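Local coordinates for protein cellulosomal scaffoldin (PDB 1TYJ) that probably binds type-II dockerin modules, serving as one of the cohesin modules through which the scaffoldin assembles the cellulosome, at residues 10-15 and 165-170; 41-46 and 117-122; 69-74 and 90-95; 137-142 and 151-156. All coordinates share one frame; numbering follows the deposited sequence.

Contact 1. Residues 10-15 and 165-170; sequences DKVAVG and GLIYPK
At one end of the cohesin beta sandwich, strand 11-12 pairs in parallel with the C-terminal strand 166-169, Lys11 bridging to Tyr168 and Val12 to Pro169. Tyr168 N donates to Asp10 O (2.8 Å), Val12 N to Tyr168 O (2.8 Å) and Lys170 N to Val12 O (3.0 Å), the last from above the carbonyl plane. On the face shared by Lys11 and Tyr168, the lysine chain bends at chi3 and chi4, and NZ bonds Pro169 O at 2.9 Å. The Tyr168 ring lies alongside the Asp10 carboxylate, the two pointing the same way and nearly coplanar (11°), with OD1 of Asp10 at the ring edge, 3.9 Å from Tyr168 CE1. A water donates to both Asp10 OD1 and Leu166 O. An alanine in place of Tyr168 would probably leave the Asp10 carboxylate without its flat neighbour and freer to turn. In the interior, Val12 CG2 meets Ile167 CD1 at 4.2 Å, beside Val18 and Ile121. Lys170 packs its CD on Ala13 CB at 3.8 Å, and its NZ forms a salt bridge with Asp16. Since main-chain atoms make all three ladder bonds, the pairing probably depends less on the polar side chains that flank it.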
# COMPACT_ATOMS: atom_id res chain seq x y z
N ASP A 10 -8.99 12.77 -8.15
CA ASP A 10 -10.30 12.57 -7.54
C ASP A 10 -11.41 12.25 -8.49
O ASP A 10 -12.42 11.65 -8.09
CB ASP A 10 -10.77 14.00 -7.04
CG ASP A 10 -10.48 14.24 -5.63
OD1 ASP A 10 -11.32 13.92 -4.78
OD2 ASP A 10 -9.41 14.79 -5.35
N LYS A 11 -11.27 12.75 -9.71
CA LYS A 11 -12.38 12.73 -10.68
C LYS A 11 -11.91 11.92 -11.87
O LYS A 11 -10.89 12.25 -12.49
CB LYS A 11 -12.76 14.14 -11.14
CG LYS A 11 -13.42 14.96 -10.08
CD LYS A 11 -14.24 16.10 -10.69
CE LYS A 11 -15.55 16.27 -9.95
NZ LYS A 11 -16.61 15.20 -10.21
N VAL A 12 -12.64 10.85 -12.17
CA VAL A 12 -12.20 9.92 -13.20
C VAL A 12 -13.32 9.49 -14.13
O VAL A 12 -14.46 9.38 -13.73
CB VAL A 12 -11.61 8.64 -12.57
CG1 VAL A 12 -10.23 8.91 -12.04
CG2 VAL A 12 -12.52 8.14 -11.48
N ALA A 13 -12.95 9.23 -15.38
CA ALA A 13 -13.86 8.71 -16.38
C ALA A 13 -13.45 7.24 -16.64
O ALA A 13 -12.37 6.82 -16.25
CB ALA A 13 -13.73 9.53 -17.64
N VAL A 14 -14.32 6.46 -17.29
CA VAL A 14 -13.97 5.09 -17.60
C VAL A 14 -12.72 5.12 -18.48
O VAL A 14 -12.61 5.91 -19.41
CB VAL A 14 -15.12 4.34 -18.30
CG1 VAL A 14 -14.62 2.95 -18.74
CG2 VAL A 14 -16.25 4.17 -17.35
N GLY A 15 -11.77 4.26 -18.13
CA GLY A 15 -10.50 4.13 -18.82
C GLY A 15 -9.42 4.95 -18.17
O GLY A 15 -8.24 4.75 -18.47
N GLY A 165 -9.51 8.12 0.79
CA GLY A 165 -10.71 8.87 0.42
C GLY A 165 -11.42 8.37 -0.83
O GLY A 165 -11.15 7.26 -1.34
N LEU A 166 -12.37 9.20 -1.29
CA LEU A 166 -13.24 8.80 -2.38
C LEU A 166 -12.76 9.24 -3.76
O LEU A 166 -11.98 10.20 -3.90
CB LEU A 166 -14.63 9.41 -2.16
CG LEU A 166 -15.31 9.22 -0.80
CD1 LEU A 166 -16.82 9.56 -0.94
CD2 LEU A 166 -15.15 7.91 -0.16
N ILE A 167 -13.26 8.55 -4.77
CA ILE A 167 -13.15 9.00 -6.14
C ILE A 167 -14.57 9.20 -6.69
O ILE A 167 -15.55 8.61 -6.18
CB ILE A 167 -12.34 7.99 -7.02
CG1 ILE A 167 -12.98 6.59 -6.98
CG2 ILE A 167 -10.87 7.99 -6.57
CD1 ILE A 167 -12.46 5.60 -8.08
N TYR A 168 -14.66 10.05 -7.68
CA TYR A 168 -15.93 10.52 -8.24
C TYR A 168 -15.89 10.49 -9.76
O TYR A 168 -14.80 10.56 -10.35
CB TYR A 168 -16.12 11.97 -7.82
CG TYR A 168 -16.15 12.18 -6.32
CD1 TYR A 168 -15.01 12.61 -5.63
CD2 TYR A 168 -17.33 11.96 -5.60
CE1 TYR A 168 -15.06 12.80 -4.25
CE2 TYR A 168 -17.38 12.14 -4.24
CZ TYR A 168 -16.25 12.58 -3.57
OH TYR A 168 -16.33 12.78 -2.19
N PRO A 169 -17.06 10.42 -10.40
CA PRO A 169 -17.07 10.47 -11.86
C PRO A 169 -16.77 11.86 -12.41
O PRO A 169 -17.16 12.86 -11.80
CB PRO A 169 -18.51 10.08 -12.22
CG PRO A 169 -19.33 10.57 -11.01
CD PRO A 169 -18.42 10.27 -9.83
N LYS A 170 -16.12 11.92 -13.57
CA LYS A 170 -16.01 13.17 -14.31
C LYS A 170 -17.39 13.58 -14.82
O LYS A 170 -17.71 14.76 -14.91
CB LYS A 170 -15.06 12.99 -15.49
CG LYS A 170 -13.67 13.49 -15.22
CD LYS A 170 -12.69 12.84 -16.18
CE LYS A 170 -11.31 13.49 -16.15
NZ LYS A 170 -10.35 12.77 -17.07
OXT LYS A 170 -18.20 12.70 -15.11
O HOH W 1 -10.89 12.30 -2.68

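Contact 2. Residues 41-46 and 117-122; sequences TTYLQP and VIKEIP
Tyr43 O draws two donors from segment 117-122: Ile118 N at 2.8 Å, in a nearly straight bond (170°) from above the carbonyl plane, and, more weakly, the CA-H of Val117. This is where strand 44-48 pairs with the end of strand 108-117 in the beta sandwich, Leu44 and Val117 forming an antiparallel non-hydrogen-bonded pair. Beyond it a loop lines one edge and one side of the Tyr43 ring. Lys119 O lies in the ring plane at its edge; Glu120 O, somewhat out of the plane, is 3.3 Å from Tyr43 CE2. Thr42 CG2 sits over the centre of one face, 3.8 Å above the plane, while Pro122 approaches from the other side, tip to tip, in an off-centre CH-pi contact (Pro122 CD to the Tyr43 ring centroid, 4.1 Å). An alanine at Tyr43 would probably open a gap between Thr42 and Pro122 and leave the proline without its aromatic partner. Lys119 N is buried here without a partner. Ile118 turns CG1 between its backbone N and carbonyl carbon (chi1 61°), close against the Tyr43 carbonyl. Its CD1 reaches Thr41 O at 3.6 Å, while its CG2 meets Gln45 CB at 3.9 Å.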
# COMPACT_ATOMS: atom_id res chain seq x y z
N THR A 41 -14.17 -4.55 -7.19
CA THR A 41 -13.90 -5.10 -8.52
C THR A 41 -14.92 -4.71 -9.60
O THR A 41 -14.68 -4.90 -10.79
CB THR A 41 -13.82 -6.65 -8.50
OG1 THR A 41 -15.09 -7.20 -8.14
CG2 THR A 41 -12.75 -7.14 -7.54
N THR A 42 -16.07 -4.16 -9.20
CA THR A 42 -17.05 -3.66 -10.16
C THR A 42 -16.52 -2.43 -10.89
O THR A 42 -16.80 -2.24 -12.08
CB THR A 42 -18.36 -3.33 -9.43
OG1 THR A 42 -18.86 -4.53 -8.84
CG2 THR A 42 -19.43 -2.73 -10.37
N TYR A 43 -15.73 -1.59 -10.21
CA TYR A 43 -15.35 -0.30 -10.76
C TYR A 43 -13.89 -0.16 -11.11
O TYR A 43 -13.54 0.70 -11.91
CB TYR A 43 -15.72 0.84 -9.80
CG TYR A 43 -17.21 0.88 -9.53
CD1 TYR A 43 -17.75 0.34 -8.36
CD2 TYR A 43 -18.08 1.42 -10.49
CE1 TYR A 43 -19.15 0.36 -8.13
CE2 TYR A 43 -19.45 1.43 -10.28
CZ TYR A 43 -19.97 0.90 -9.11
OH TYR A 43 -21.33 0.93 -8.91
N LEU A 44 -13.04 -0.97 -10.46
CA LEU A 44 -11.58 -0.75 -10.51
C LEU A 44 -10.82 -2.03 -10.84
O LEU A 44 -11.16 -3.12 -10.37
CB LEU A 44 -11.08 -0.24 -9.14
CG LEU A 44 -11.65 1.14 -8.75
CD1 LEU A 44 -11.34 1.37 -7.31
CD2 LEU A 44 -11.01 2.27 -9.61
N GLN A 45 -9.75 -1.85 -11.60
CA GLN A 45 -8.84 -2.93 -11.98
C GLN A 45 -7.39 -2.51 -11.71
O GLN A 45 -6.86 -1.60 -12.38
CB GLN A 45 -9.05 -3.27 -13.45
CG GLN A 45 -8.15 -4.40 -13.94
CD GLN A 45 -8.40 -4.75 -15.39
OE1 GLN A 45 -8.65 -5.90 -15.71
NE2 GLN A 45 -8.31 -3.77 -16.27
N PRO A 46 -6.72 -3.16 -10.73
CA PRO A 46 -5.33 -2.78 -10.47
C PRO A 46 -4.48 -2.89 -11.74
O PRO A 46 -4.60 -3.89 -12.47
CB PRO A 46 -4.87 -3.79 -9.40
CG PRO A 46 -6.19 -4.22 -8.70
CD PRO A 46 -7.19 -4.24 -9.84
N VAL A 117 -10.04 2.62 -14.17
CA VAL A 117 -11.49 2.68 -13.94
C VAL A 117 -12.20 1.93 -15.06
O VAL A 117 -12.03 2.28 -16.24
CB VAL A 117 -11.96 4.15 -13.89
CG1 VAL A 117 -13.47 4.19 -13.72
CG2 VAL A 117 -11.18 4.90 -12.78
N ILE A 118 -12.96 0.91 -14.68
CA ILE A 118 -13.62 0.01 -15.65
C ILE A 118 -15.15 0.12 -15.74
O ILE A 118 -15.75 -0.52 -16.60
CB ILE A 118 -13.21 -1.47 -15.46
CG1 ILE A 118 -13.62 -1.97 -14.06
CG2 ILE A 118 -11.71 -1.60 -15.70
CD1 ILE A 118 -13.76 -3.48 -13.93
N LYS A 119 -15.74 0.94 -14.88
CA LYS A 119 -17.17 1.23 -14.96
C LYS A 119 -17.38 2.61 -14.40
O LYS A 119 -16.67 2.99 -13.47
CB LYS A 119 -17.97 0.22 -14.15
CG LYS A 119 -19.49 0.34 -14.29
CD LYS A 119 -20.12 -0.81 -13.53
CE LYS A 119 -21.61 -0.65 -13.38
NZ LYS A 119 -22.23 -1.00 -14.63
N GLU A 120 -18.35 3.35 -14.94
CA GLU A 120 -18.66 4.69 -14.45
C GLU A 120 -18.87 4.73 -12.92
O GLU A 120 -19.66 3.96 -12.37
CB GLU A 120 -19.87 5.25 -15.18
CG GLU A 120 -20.23 6.69 -14.79
CD GLU A 120 -21.48 7.21 -15.48
OE1 GLU A 120 -21.81 6.75 -16.60
OE2 GLU A 120 -22.15 8.10 -14.90
N ILE A 121 -18.14 5.62 -12.26
CA ILE A 121 -18.29 5.77 -10.79
C ILE A 121 -19.63 6.44 -10.49
O ILE A 121 -19.99 7.41 -11.13
CB ILE A 121 -17.14 6.62 -10.20
CG1 ILE A 121 -15.76 6.09 -10.65
CG2 ILE A 121 -17.27 6.76 -8.66
CD1 ILE A 121 -15.50 4.59 -10.33
N PRO A 122 -20.36 5.91 -9.49
CA PRO A 122 -21.65 6.51 -9.08
C PRO A 122 -21.43 7.95 -8.60
O PRO A 122 -20.37 8.27 -8.05
CB PRO A 122 -22.07 5.65 -7.91
CG PRO A 122 -21.23 4.41 -7.96
CD PRO A 122 -19.99 4.73 -8.69

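Contact 3. Residues 69-74 and 90-95; sequences GRFNAT and RLYMNL. With EDO (1,2-ethanediol), chain E.
Phe71 and Tyr92 form an edge-to-face pair, their centroids 5.0 Å apart and their planes at 81°. The phenylalanine supplies the edge: its CD1 stands over the centre of the tyrosine ring, 3.6 Å from Tyr92 CZ, and its CB adds a CH-pi contact to the same ring. Tyr98, on helix 95-100, meets both rings. A CB on Gly69 would clash with Tyr92 OH and Phe71 CE1.

Among the polar contacts, Tyr92 OH accepts Gly69 N at 2.9 Å and is also bonded to Glu105. Asn94 N donates to Phe71 O and Met93 N to Asn72 O, each from above the carbonyl plane. The two asparagine side chains meet with amide planes 19° apart, and Asn94 ND2 donates to Asn72 OD1 at 3.3 Å. Asn94 is the N-cap of the helix, its OD1 taking Ala97 N. The contact belongs to the beta hairpin of strands 73-77 and 85-92, in which Thr74 and Leu91 are an antiparallel hydrogen-bonded pair, with Thr74 N to Leu91 O at 2.8 Å and Leu91 N to Thr74 O at 3.0 Å. A 1,2-ethanediol takes Asn72 N on O1 and Ala73 N on O2.

Of the apolar contacts, Thr74 CG2 lies 3.5 Å from Leu91 CD1 and close to Met93 CG. Leu91 CG sits between its backbone N and carbonyl carbon (chi1 61°), which brings it beside the same methyl. On the face of Ala73 and Tyr92, the Arg90 guanidinium presents a flat side to Ala73 CB, 3.3 Å from NH2 of Arg90; the same group forms a salt bridge with Asp75 and a cation-pi contact with Tyr63.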
# COMPACT_ATOMS: atom_id res chain seq x y z
N GLY A 69 16.99 1.58 0.26
CA GLY A 69 18.39 1.40 0.66
C GLY A 69 18.91 -0.00 0.34
O GLY A 69 18.14 -0.96 0.16
N ARG A 70 20.25 -0.13 0.32
CA ARG A 70 20.90 -1.37 -0.07
C ARG A 70 21.04 -2.26 1.15
O ARG A 70 22.18 -2.55 1.60
CB ARG A 70 22.32 -1.08 -0.63
CG ARG A 70 22.39 -0.35 -1.96
CD ARG A 70 22.49 -1.32 -3.12
NE ARG A 70 21.17 -1.78 -3.53
CZ ARG A 70 20.84 -2.17 -4.76
NH1 ARG A 70 21.75 -2.13 -5.74
NH2 ARG A 70 19.60 -2.57 -5.02
N PHE A 71 19.90 -2.67 1.72
CA PHE A 71 19.92 -3.51 2.92
C PHE A 71 19.13 -4.80 2.68
O PHE A 71 18.40 -5.28 3.56
CB PHE A 71 19.39 -2.74 4.15
CG PHE A 71 19.91 -1.30 4.25
CD1 PHE A 71 19.03 -0.23 4.23
CD2 PHE A 71 21.27 -1.05 4.34
CE1 PHE A 71 19.51 1.09 4.29
CE2 PHE A 71 21.76 0.26 4.40
CZ PHE A 71 20.89 1.32 4.36
N ASN A 72 19.28 -5.35 1.48
CA ASN A 72 18.67 -6.62 1.09
C ASN A 72 17.16 -6.58 1.26
O ASN A 72 16.60 -7.36 2.02
CB ASN A 72 19.31 -7.79 1.85
CG ASN A 72 20.80 -7.94 1.54
OD1 ASN A 72 21.65 -7.51 2.31
ND2 ASN A 72 21.10 -8.51 0.40
N ALA A 73 16.51 -5.64 0.59
CA ALA A 73 15.03 -5.56 0.64
C ALA A 73 14.44 -6.76 -0.07
O ALA A 73 15.05 -7.33 -1.03
CB ALA A 73 14.53 -4.27 0.02
N THR A 74 13.30 -7.21 0.45
CA THR A 74 12.60 -8.33 -0.18
C THR A 74 11.12 -7.94 -0.31
O THR A 74 10.58 -7.32 0.59
CB THR A 74 12.83 -9.62 0.61
OG1 THR A 74 12.34 -10.72 -0.16
CG2 THR A 74 12.12 -9.60 1.95
N ARG A 90 6.98 -5.21 1.74
CA ARG A 90 8.39 -5.06 1.43
C ARG A 90 9.13 -4.79 2.73
O ARG A 90 8.62 -4.07 3.60
CB ARG A 90 8.61 -3.91 0.43
CG ARG A 90 10.11 -3.68 0.08
CD ARG A 90 10.19 -2.70 -1.10
NE ARG A 90 11.56 -2.26 -1.36
CZ ARG A 90 12.37 -2.82 -2.27
NH1 ARG A 90 11.95 -3.87 -3.00
NH2 ARG A 90 13.59 -2.32 -2.47
N LEU A 91 10.28 -5.40 2.88
CA LEU A 91 11.06 -5.22 4.12
C LEU A 91 12.55 -5.33 3.88
O LEU A 91 12.99 -5.99 2.94
CB LEU A 91 10.61 -6.20 5.19
CG LEU A 91 10.76 -7.66 4.84
CD1 LEU A 91 12.12 -8.24 5.22
CD2 LEU A 91 9.64 -8.42 5.57
N TYR A 92 13.31 -4.67 4.74
CA TYR A 92 14.74 -4.83 4.69
C TYR A 92 15.10 -6.09 5.46
O TYR A 92 14.73 -6.22 6.64
CB TYR A 92 15.39 -3.66 5.38
CG TYR A 92 15.42 -2.34 4.66
CD1 TYR A 92 15.18 -1.17 5.36
CD2 TYR A 92 15.70 -2.28 3.28
CE1 TYR A 92 15.29 0.10 4.70
CE2 TYR A 92 15.80 -1.01 2.61
CZ TYR A 92 15.56 0.16 3.35
OH TYR A 92 15.65 1.41 2.80
N MET A 93 15.83 -7.00 4.82
CA MET A 93 16.26 -8.23 5.56
C MET A 93 17.56 -7.99 6.35
O MET A 93 17.75 -8.56 7.42
CB MET A 93 16.42 -9.41 4.61
CG MET A 93 15.14 -9.83 3.91
SD MET A 93 15.34 -11.38 2.96
CE MET A 93 16.34 -10.76 1.63
N ASN A 94 18.45 -7.15 5.79
CA ASN A 94 19.73 -6.90 6.43
C ASN A 94 19.57 -5.72 7.40
O ASN A 94 19.96 -4.60 7.13
CB ASN A 94 20.83 -6.65 5.40
CG ASN A 94 22.21 -6.78 6.01
OD1 ASN A 94 22.40 -6.58 7.22
ND2 ASN A 94 23.17 -7.17 5.19
N LEU A 95 18.92 -5.98 8.52
CA LEU A 95 18.65 -4.92 9.50
C LEU A 95 19.94 -4.39 10.12
O LEU A 95 20.01 -3.19 10.47
CB LEU A 95 17.72 -5.40 10.60
CG LEU A 95 16.30 -5.77 10.16
CD1 LEU A 95 15.47 -6.28 11.39
CD2 LEU A 95 15.59 -4.62 9.38
C1 EDO E . 20.08 -4.61 -2.24
O1 EDO E . 20.76 -4.65 -0.99
C2 EDO E . 18.66 -5.09 -2.03
O2 EDO E . 17.81 -4.07 -1.47

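Contact 4. Residues 137-142 and 151-156; sequences MNNAVD and GNMYSS
Met153 CE rests against Asn139, 3.3 Å from its CB and 3.6 Å from its ND2, the two side chains crossing at about a right angle. The second touching point is Val141, whose CG2 lies 3.5 Å from Ser156 N and whose CG1 lies 3.9 Å from Ser156 CB. No direct hydrogen bond joins the two segments. A water between them donates to Asn139 O and to Tyr154 O, 2.8 Å from each, so this small surface contact combines methyl packing with a solvent bridge between two carbonyls.

What sets these groups in place lies one shell further out. Asn139 occupies the third position of a type II beta turn from Met137 to Ala140, with the positive phi (69°) usual there; the turn's own bond, Ala140 N to Met137 O, is weak. The Asn139 amide folds back within the turn, ND2 making a weak bond to Asn138 O. The Met153 chain starts with CG anti to the backbone N (chi1 -174°), and its bend at chi3 (80°) places CE against the asparagine; Met145 and Phe147 also touch this side chain. Val141 packs on Tyr159, and its carbonyl O is bonded to Thr144 OG1. Tyr154 turns its ring away from segment 137-142, and its OH is bonded to Thr28 O.

The contact is one between irregular loops on the sandwich surface. In sequence the two loops precede and follow strand 144-148, and segment 151-156 runs back beside that strand, Tyr154 sharing backbone bonding with Leu146.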
# COMPACT_ATOMS: atom_id res chain seq x y z
N MET A 137 -2.46 -12.34 8.52
CA MET A 137 -1.66 -11.31 9.19
C MET A 137 -2.06 -11.23 10.66
O MET A 137 -3.01 -10.51 11.02
CB MET A 137 -1.84 -9.94 8.50
CG MET A 137 -1.49 -9.88 6.99
SD MET A 137 -1.35 -8.21 6.26
CE MET A 137 -2.57 -7.35 7.23
N ASN A 138 -1.36 -11.96 11.53
CA ASN A 138 -1.72 -11.90 12.96
C ASN A 138 -1.24 -10.64 13.67
O ASN A 138 -0.12 -10.16 13.46
CB ASN A 138 -1.31 -13.16 13.73
CG ASN A 138 -2.50 -14.12 13.93
OD1 ASN A 138 -2.94 -14.81 12.99
ND2 ASN A 138 -3.03 -14.16 15.16
N ASN A 139 -2.12 -10.10 14.51
CA ASN A 139 -1.84 -8.87 15.24
C ASN A 139 -1.81 -7.67 14.29
O ASN A 139 -1.23 -6.64 14.65
CB ASN A 139 -0.48 -8.89 15.97
CG ASN A 139 -0.14 -10.23 16.61
OD1 ASN A 139 -0.62 -10.53 17.69
ND2 ASN A 139 0.75 -11.01 15.97
N ALA A 140 -2.40 -7.78 13.09
CA ALA A 140 -2.41 -6.64 12.18
C ALA A 140 -3.19 -5.48 12.78
O ALA A 140 -4.06 -5.69 13.63
CB ALA A 140 -2.97 -7.00 10.81
N VAL A 141 -2.87 -4.27 12.34
CA VAL A 141 -3.63 -3.09 12.71
C VAL A 141 -4.38 -2.60 11.49
O VAL A 141 -3.78 -2.02 10.56
CB VAL A 141 -2.73 -1.98 13.27
CG1 VAL A 141 -3.55 -0.76 13.69
CG2 VAL A 141 -1.88 -2.52 14.44
N ASP A 142 -5.69 -2.84 11.46
CA ASP A 142 -6.53 -2.42 10.32
C ASP A 142 -5.89 -2.81 8.98
O ASP A 142 -5.77 -1.99 8.05
CB ASP A 142 -6.81 -0.91 10.39
CG ASP A 142 -7.70 -0.54 11.57
OD1 ASP A 142 -8.28 -1.47 12.19
OD2 ASP A 142 -7.79 0.67 11.90
N GLY A 151 13.50 -5.26 14.55
CA GLY A 151 12.56 -6.37 14.39
C GLY A 151 11.39 -6.32 15.35
O GLY A 151 10.77 -7.35 15.58
N ASN A 152 11.08 -5.14 15.92
CA ASN A 152 9.84 -4.94 16.66
C ASN A 152 8.67 -4.74 15.73
O ASN A 152 8.82 -4.09 14.68
CB ASN A 152 9.90 -3.73 17.59
CG ASN A 152 10.98 -3.87 18.65
OD1 ASN A 152 10.95 -4.80 19.46
ND2 ASN A 152 11.90 -2.92 18.68
N MET A 153 7.52 -5.27 16.11
CA MET A 153 6.28 -5.00 15.37
C MET A 153 5.45 -3.95 16.11
O MET A 153 5.14 -4.10 17.32
CB MET A 153 5.48 -6.30 15.23
CG MET A 153 4.23 -6.16 14.35
SD MET A 153 3.48 -7.80 14.10
CE MET A 153 2.62 -7.93 15.62
N TYR A 154 5.05 -2.88 15.43
CA TYR A 154 4.23 -1.85 16.08
C TYR A 154 2.79 -2.31 16.41
O TYR A 154 2.19 -3.04 15.63
CB TYR A 154 4.23 -0.56 15.24
CG TYR A 154 5.54 0.15 15.34
CD1 TYR A 154 6.36 0.31 14.22
CD2 TYR A 154 5.98 0.67 16.57
CE1 TYR A 154 7.58 0.97 14.33
CE2 TYR A 154 7.19 1.32 16.69
CZ TYR A 154 7.98 1.50 15.58
OH TYR A 154 9.17 2.15 15.77
N SER A 155 2.25 -1.85 17.56
CA SER A 155 0.85 -2.16 17.92
C SER A 155 -0.13 -1.04 17.53
O SER A 155 0.30 0.06 17.10
CB SER A 155 0.72 -2.35 19.43
OG SER A 155 0.93 -1.11 20.05
N SER A 156 -1.42 -1.30 17.74
CA SER A 156 -2.48 -0.35 17.41
C SER A 156 -2.43 0.90 18.27
O SER A 156 -3.04 1.92 17.94
CB SER A 156 -3.85 -1.00 17.57
OG SER A 156 -4.02 -1.34 18.93
O HOH W 2 0.44 -5.16 16.30

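In the fold
Contacts 1 and 2 are neighbours at one end of the sandwich, their centres 9 Å apart. They join through a probable hydrogen bond from Gly15 N to Val117 O (2.7 Å), and Pro169 of contact 1 packs on Ile121 and Pro122 of contact 2. Contacts 3 and 4 lie on the opposite side of the chain's centre, 19 Å apart between centres, and meet where Leu95 CD1 packs on Gly151 N. Contact 1 closes a loop of chain that encloses the other three, and contact 3 is nested within contact 2. Although their centres are 36 Å apart, contacts 1 and 3 both reach the same mixed sheet. The ethanediol bound at contact 3 probably comes from the crystallisation liquor.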